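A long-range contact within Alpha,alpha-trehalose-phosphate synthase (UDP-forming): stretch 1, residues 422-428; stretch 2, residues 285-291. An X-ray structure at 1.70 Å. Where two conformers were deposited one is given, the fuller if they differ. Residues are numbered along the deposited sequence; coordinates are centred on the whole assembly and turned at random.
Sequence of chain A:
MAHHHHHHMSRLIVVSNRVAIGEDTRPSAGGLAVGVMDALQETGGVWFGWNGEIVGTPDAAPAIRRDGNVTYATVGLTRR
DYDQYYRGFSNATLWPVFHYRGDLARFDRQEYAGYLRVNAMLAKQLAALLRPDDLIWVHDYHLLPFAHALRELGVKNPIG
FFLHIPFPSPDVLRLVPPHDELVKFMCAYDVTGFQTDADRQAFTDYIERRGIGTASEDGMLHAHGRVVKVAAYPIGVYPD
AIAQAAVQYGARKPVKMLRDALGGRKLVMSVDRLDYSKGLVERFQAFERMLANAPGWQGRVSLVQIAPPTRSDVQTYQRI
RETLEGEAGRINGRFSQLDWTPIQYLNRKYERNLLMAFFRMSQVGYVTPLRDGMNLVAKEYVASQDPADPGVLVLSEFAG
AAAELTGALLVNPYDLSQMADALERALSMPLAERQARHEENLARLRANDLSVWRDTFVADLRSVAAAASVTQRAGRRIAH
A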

ATOM      1  N   ALA A 422       7.780 -10.403 -21.903  1.00 14.20           N
ATOM      2  CA  ALA A 422       8.143  -9.102 -22.466  1.00 12.41           C
ATOM      3  C   ALA A 422       9.608  -9.066 -22.878  1.00 13.07           C
ATOM      4  O   ALA A 422       9.952  -8.497 -23.921  1.00 11.15           O
ATOM      5  CB  ALA A 422       7.847  -7.990 -21.461  1.00 10.50           C
ATOM      6  N   LEU A 423      10.484  -9.680 -22.083  1.00 11.04           N
ATOM      7  CA  LEU A 423      11.883  -9.794 -22.483  1.00 10.54           C
ATOM      8  C   LEU A 423      12.021 -10.559 -23.794  1.00 11.16           C
ATOM      9  O   LEU A 423      12.757 -10.141 -24.699  1.00 11.68           O
ATOM     10  CB  LEU A 423      12.688 -10.484 -21.387  1.00 10.12           C
ATOM     11  CG  LEU A 423      12.937  -9.686 -20.089  1.00  9.91           C
ATOM     12  CD1 LEU A 423      13.521 -10.616 -19.046  1.00 11.56           C
ATOM     13  CD2 LEU A 423      13.871  -8.499 -20.326  1.00 12.59           C
ATOM     14  N   GLU A 424      11.327 -11.703 -23.909  1.00 10.54           N
ATOM     15  CA  GLU A 424      11.412 -12.481 -25.140  1.00 14.27           C
ATOM     16  C   GLU A 424      10.881 -11.685 -26.325  1.00 14.57           C
ATOM     17  O   GLU A 424      11.488 -11.678 -27.404  1.00 13.75           O
ATOM     18  CB  GLU A 424      10.644 -13.793 -24.986  1.00 13.43           C
ATOM     19  CG  GLU A 424      10.775 -14.701 -26.207  1.00 21.68           C
ATOM     20  CD  GLU A 424       9.991 -15.996 -26.056  1.00 35.36           C
ATOM     21  OE1 GLU A 424       9.393 -16.214 -24.979  1.00 35.93           O
ATOM     22  OE2 GLU A 424       9.975 -16.791 -27.021  1.00 35.76           O
ATOM     23  N   ARG A 425       9.760 -10.987 -26.132  1.00 10.54           N
ATOM     24  CA  ARG A 425       9.194 -10.178 -27.202  1.00 10.29           C
ATOM     25  C   ARG A 425      10.140  -9.048 -27.587  1.00 13.72           C
ATOM     26  O   ARG A 425      10.351  -8.773 -28.775  1.00 13.26           O
ATOM     27  CB  ARG A 425       7.849  -9.607 -26.769  1.00 13.21           C
ATOM     28  CG  ARG A 425       7.233  -8.733 -27.825  1.00 13.55           C
ATOM     29  CD  ARG A 425       5.798  -8.370 -27.524  1.00 17.01           C
ATOM     30  NE  ARG A 425       5.298  -7.434 -28.524  1.00 16.68           N
ATOM     31  CZ  ARG A 425       4.186  -6.730 -28.394  1.00 20.81           C
ATOM     32  NH1 ARG A 425       3.431  -6.862 -27.295  1.00 19.71           N
ATOM     33  NH2 ARG A 425       3.837  -5.896 -29.365  1.00 19.45           N
ATOM     34  N   ALA A 426      10.728  -8.394 -26.586  1.00 11.96           N
ATOM     35  CA  ALA A 426      11.673  -7.310 -26.848  1.00 10.36           C
ATOM     36  C   ALA A 426      12.873  -7.795 -27.662  1.00 15.91           C
ATOM     37  O   ALA A 426      13.322  -7.113 -28.594  1.00 14.20           O
ATOM     38  CB  ALA A 426      12.137  -6.710 -25.524  1.00 10.83           C
ATOM     39  N   LEU A 427      13.417  -8.959 -27.309  1.00 10.39           N
ATOM     40  CA  LEU A 427      14.625  -9.437 -27.969  1.00 12.86           C
ATOM     41  C   LEU A 427      14.380  -9.799 -29.427  1.00 14.55           C
ATOM     42  O   LEU A 427      15.306  -9.723 -30.240  1.00 17.18           O
ATOM     43  CB  LEU A 427      15.192 -10.642 -27.216  1.00 11.64           C
ATOM     44  CG  LEU A 427      15.882 -10.365 -25.876  1.00 12.79           C
ATOM     45  CD1 LEU A 427      16.000 -11.634 -25.040  1.00 16.06           C
ATOM     46  CD2 LEU A 427      17.259  -9.683 -26.084  1.00 12.08           C
ATOM     47  N   SER A 428      13.166 -10.207 -29.787  1.00 13.94           N
ATOM     48  CA  SER A 428      12.856 -10.617 -31.150  0.61 17.03           C
ATOM     49  C   SER A 428      12.052  -9.578 -31.921  1.00 17.65           C
ATOM     50  O   SER A 428      11.644  -9.851 -33.054  1.00 15.70           O
ATOM     51  CB  SER A 428      12.115 -11.957 -31.134  0.61 21.52           C
ATOM     52  OG  SER A 428      13.005 -13.023 -30.842  0.61 22.78           O
TER
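Stretch 2 285-291: QAFERML

Stretch 2 is a helix that crosses the helix of stretch 1 obliquely and meets it through a small, apolar contact centred on Met290, with no hydrogen bond between the two.

The helical assignment of stretch 2 rests on two kinds of evidence. Its phi values lie between -57° and -70° and its psi values between -32° and -47°, and the i to i+4 backbone pattern is intact: Arg289 N bonds to Gln285 O at 2.9 Å, Met290 N to Ala286 O at 2.9 Å, and Leu291 N to Phe287 O at 3.0 Å. The helix extends beyond the stretch in both directions. The helix of stretch 1, which begins earlier in the chain, has the same backbone pattern, with Ala426 N bonding to Ala422 O at 2.8 Å and Leu427 N to Leu423 O at 2.9 Å.

The two axes approach to 9.8 Å, and their N-to-C directions differ by 67°, with a signed crossing angle of -67°. The nearest CA atoms across the contact are those of Glu424 and Met290, 6.5 Å apart. The buried surface, 229 Å² summed over both sides, is modest.

Met290 contributes 81 Å² of that area, more than any other residue. Its CA-to-CB bond points toward stretch 1, and with chi1 in t, chi2 between wells at -146° and chi3 in p, its sulfur is placed against three residues. Met290 SD lies 3.6 Å from Leu423 CB, 3.6 Å from Glu424 N and 3.7 Å from Leu427 CD1. The CA-to-CB bonds of Leu423 and Leu427, one helical turn apart, both point toward stretch 2, and the two residues share the m,t rotamer. The CA-to-CB bond of Glu424 points sideways, yet Glu424 CB still comes within 3.8 Å of Met290 CG, so its aliphatic base joins the packing.

Leu423 extends the contact about one turn back along stretch 2, to Phe287 and Ala286. Its CD1 is 3.8 Å from Phe287 CA and 4.2 Å from Phe287 CD1, reaching the ring at its edge, near the ring plane. The same methyl lies 4.1 Å from Ala286 O, an oxygen already accepting the bond from Met290 N. The CA-to-CB bond of Ala286 points toward stretch 1, but Ala286 CB stays 4.7 Å from Leu423 CD1.

The remaining residues of stretch 2 bury no area here. The CA-to-CB bond of Glu288 points away, while Gln285, Arg289 and Leu291 are out of reach; the polar side chains among these find hydrogen-bond partners elsewhere in the structure.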

ATOM      1  N   GLN A 285      14.853 -13.108 -11.710  1.00 12.38           N
ATOM      2  CA  GLN A 285      14.087 -14.342 -11.854  1.00 10.71           C
ATOM      3  C   GLN A 285      13.276 -14.351 -13.143  1.00 11.36           C
ATOM      4  O   GLN A 285      13.026 -15.420 -13.709  1.00 11.97           O
ATOM      5  CB  GLN A 285      13.168 -14.545 -10.643  1.00 12.46           C
ATOM      6  CG  GLN A 285      13.942 -14.881  -9.369  1.00 19.37           C
ATOM      7  CD  GLN A 285      13.036 -15.207  -8.197  1.00 25.53           C
ATOM      8  OE1 GLN A 285      11.821 -15.048  -8.278  1.00 23.30           O
ATOM      9  NE2 GLN A 285      13.630 -15.665  -7.094  1.00 22.04           N
ATOM     10  N   ALA A 286      12.822 -13.186 -13.596  1.00 10.76           N
ATOM     11  CA  ALA A 286      12.106 -13.158 -14.866  1.00 13.18           C
ATOM     12  C   ALA A 286      13.039 -13.440 -16.034  1.00 12.70           C
ATOM     13  O   ALA A 286      12.623 -14.057 -17.017  1.00 11.65           O
ATOM     14  CB  ALA A 286      11.404 -11.817 -15.048  1.00 11.07           C
ATOM     15  N   PHE A 287      14.297 -12.992 -15.952  1.00 10.71           N
ATOM     16  CA  PHE A 287      15.271 -13.348 -16.981  1.00 11.70           C
ATOM     17  C   PHE A 287      15.528 -14.849 -16.973  1.00 15.77           C
ATOM     18  O   PHE A 287      15.612 -15.485 -18.031  1.00 12.81           O
ATOM     19  CB  PHE A 287      16.565 -12.565 -16.747  1.00 10.66           C
ATOM     20  CG  PHE A 287      17.610 -12.771 -17.810  1.00 12.02           C
ATOM     21  CD1 PHE A 287      17.416 -12.293 -19.094  1.00 15.49           C
ATOM     22  CD2 PHE A 287      18.798 -13.431 -17.515  1.00 12.76           C
ATOM     23  CE1 PHE A 287      18.392 -12.485 -20.078  1.00 16.70           C
ATOM     24  CE2 PHE A 287      19.774 -13.610 -18.488  1.00 13.62           C
ATOM     25  CZ  PHE A 287      19.567 -13.149 -19.767  1.00 13.62           C
ATOM     26  N   GLU A 288      15.652 -15.428 -15.777  1.00 13.13           N
ATOM     27  CA  GLU A 288      15.785 -16.874 -15.648  1.00 11.85           C
ATOM     28  C   GLU A 288      14.605 -17.590 -16.292  1.00 13.02           C
ATOM     29  O   GLU A 288      14.784 -18.546 -17.049  1.00 13.32           O
ATOM     30  CB  GLU A 288      15.881 -17.244 -14.168  1.00 13.64           C
ATOM     31  CG  GLU A 288      15.900 -18.740 -13.905  1.00 17.41           C
ATOM     32  CD  GLU A 288      15.673 -19.079 -12.439  1.00 22.40           C
ATOM     33  OE1 GLU A 288      15.313 -18.169 -11.650  1.00 18.84           O
ATOM     34  OE2 GLU A 288      15.857 -20.263 -12.082  1.00 27.47           O
ATOM     35  N   ARG A 289      13.389 -17.123 -15.998  1.00 12.26           N
ATOM     36  CA  ARG A 289      12.185 -17.741 -16.538  1.00 16.04           C
ATOM     37  C   ARG A 289      12.163 -17.646 -18.054  1.00 15.43           C
ATOM     38  O   ARG A 289      11.775 -18.594 -18.735  1.00 15.66           O
ATOM     39  CB  ARG A 289      10.947 -17.075 -15.933  1.00 16.86           C
ATOM     40  CG  ARG A 289       9.635 -17.719 -16.312  1.00 26.16           C
ATOM     41  CD  ARG A 289       8.506 -17.280 -15.364  1.00 29.70           C
ATOM     42  NE  ARG A 289       8.711 -17.741 -13.991  1.00 32.60           N
ATOM     43  CZ  ARG A 289       7.791 -17.666 -13.029  1.00 30.63           C
ATOM     44  NH1 ARG A 289       6.598 -17.143 -13.281  1.00 21.46           N
ATOM     45  NH2 ARG A 289       8.060 -18.112 -11.811  1.00 29.84           N
ATOM     46  N   MET A 290      12.599 -16.514 -18.611  1.00 12.49           N
ATOM     47  CA  MET A 290      12.649 -16.412 -20.063  0.53 12.70           C
ATOM     48  C   MET A 290      13.603 -17.445 -20.653  1.00 14.09           C
ATOM     49  O   MET A 290      13.285 -18.095 -21.652  1.00 13.50           O
ATOM     50  CB  MET A 290      13.054 -14.999 -20.476  0.53 13.15           C
ATOM     51  CG  MET A 290      12.783 -14.722 -21.942  0.53 15.14           C
ATOM     52  SD  MET A 290      14.033 -13.630 -22.618  0.53 15.63           S
ATOM     53  CE  MET A 290      15.461 -14.716 -22.632  0.53 11.17           C
ATOM     54  N   LEU A 291      14.780 -17.618 -20.042  1.00 14.96           N
ATOM     55  CA  LEU A 291      15.743 -18.583 -20.561  1.00 14.58           C
ATOM     56  C   LEU A 291      15.222 -20.008 -20.460  1.00 16.99           C
ATOM     57  O   LEU A 291      15.556 -20.853 -21.301  1.00 18.27           O
ATOM     58  CB  LEU A 291      17.068 -18.464 -19.810  1.00 14.23           C
ATOM     59  CG  LEU A 291      17.834 -17.155 -19.992  1.00 15.17           C
ATOM     60  CD1 LEU A 291      19.041 -17.181 -19.076  1.00 17.93           C
ATOM     61  CD2 LEU A 291      18.259 -16.972 -21.457  1.00 11.77           C
TER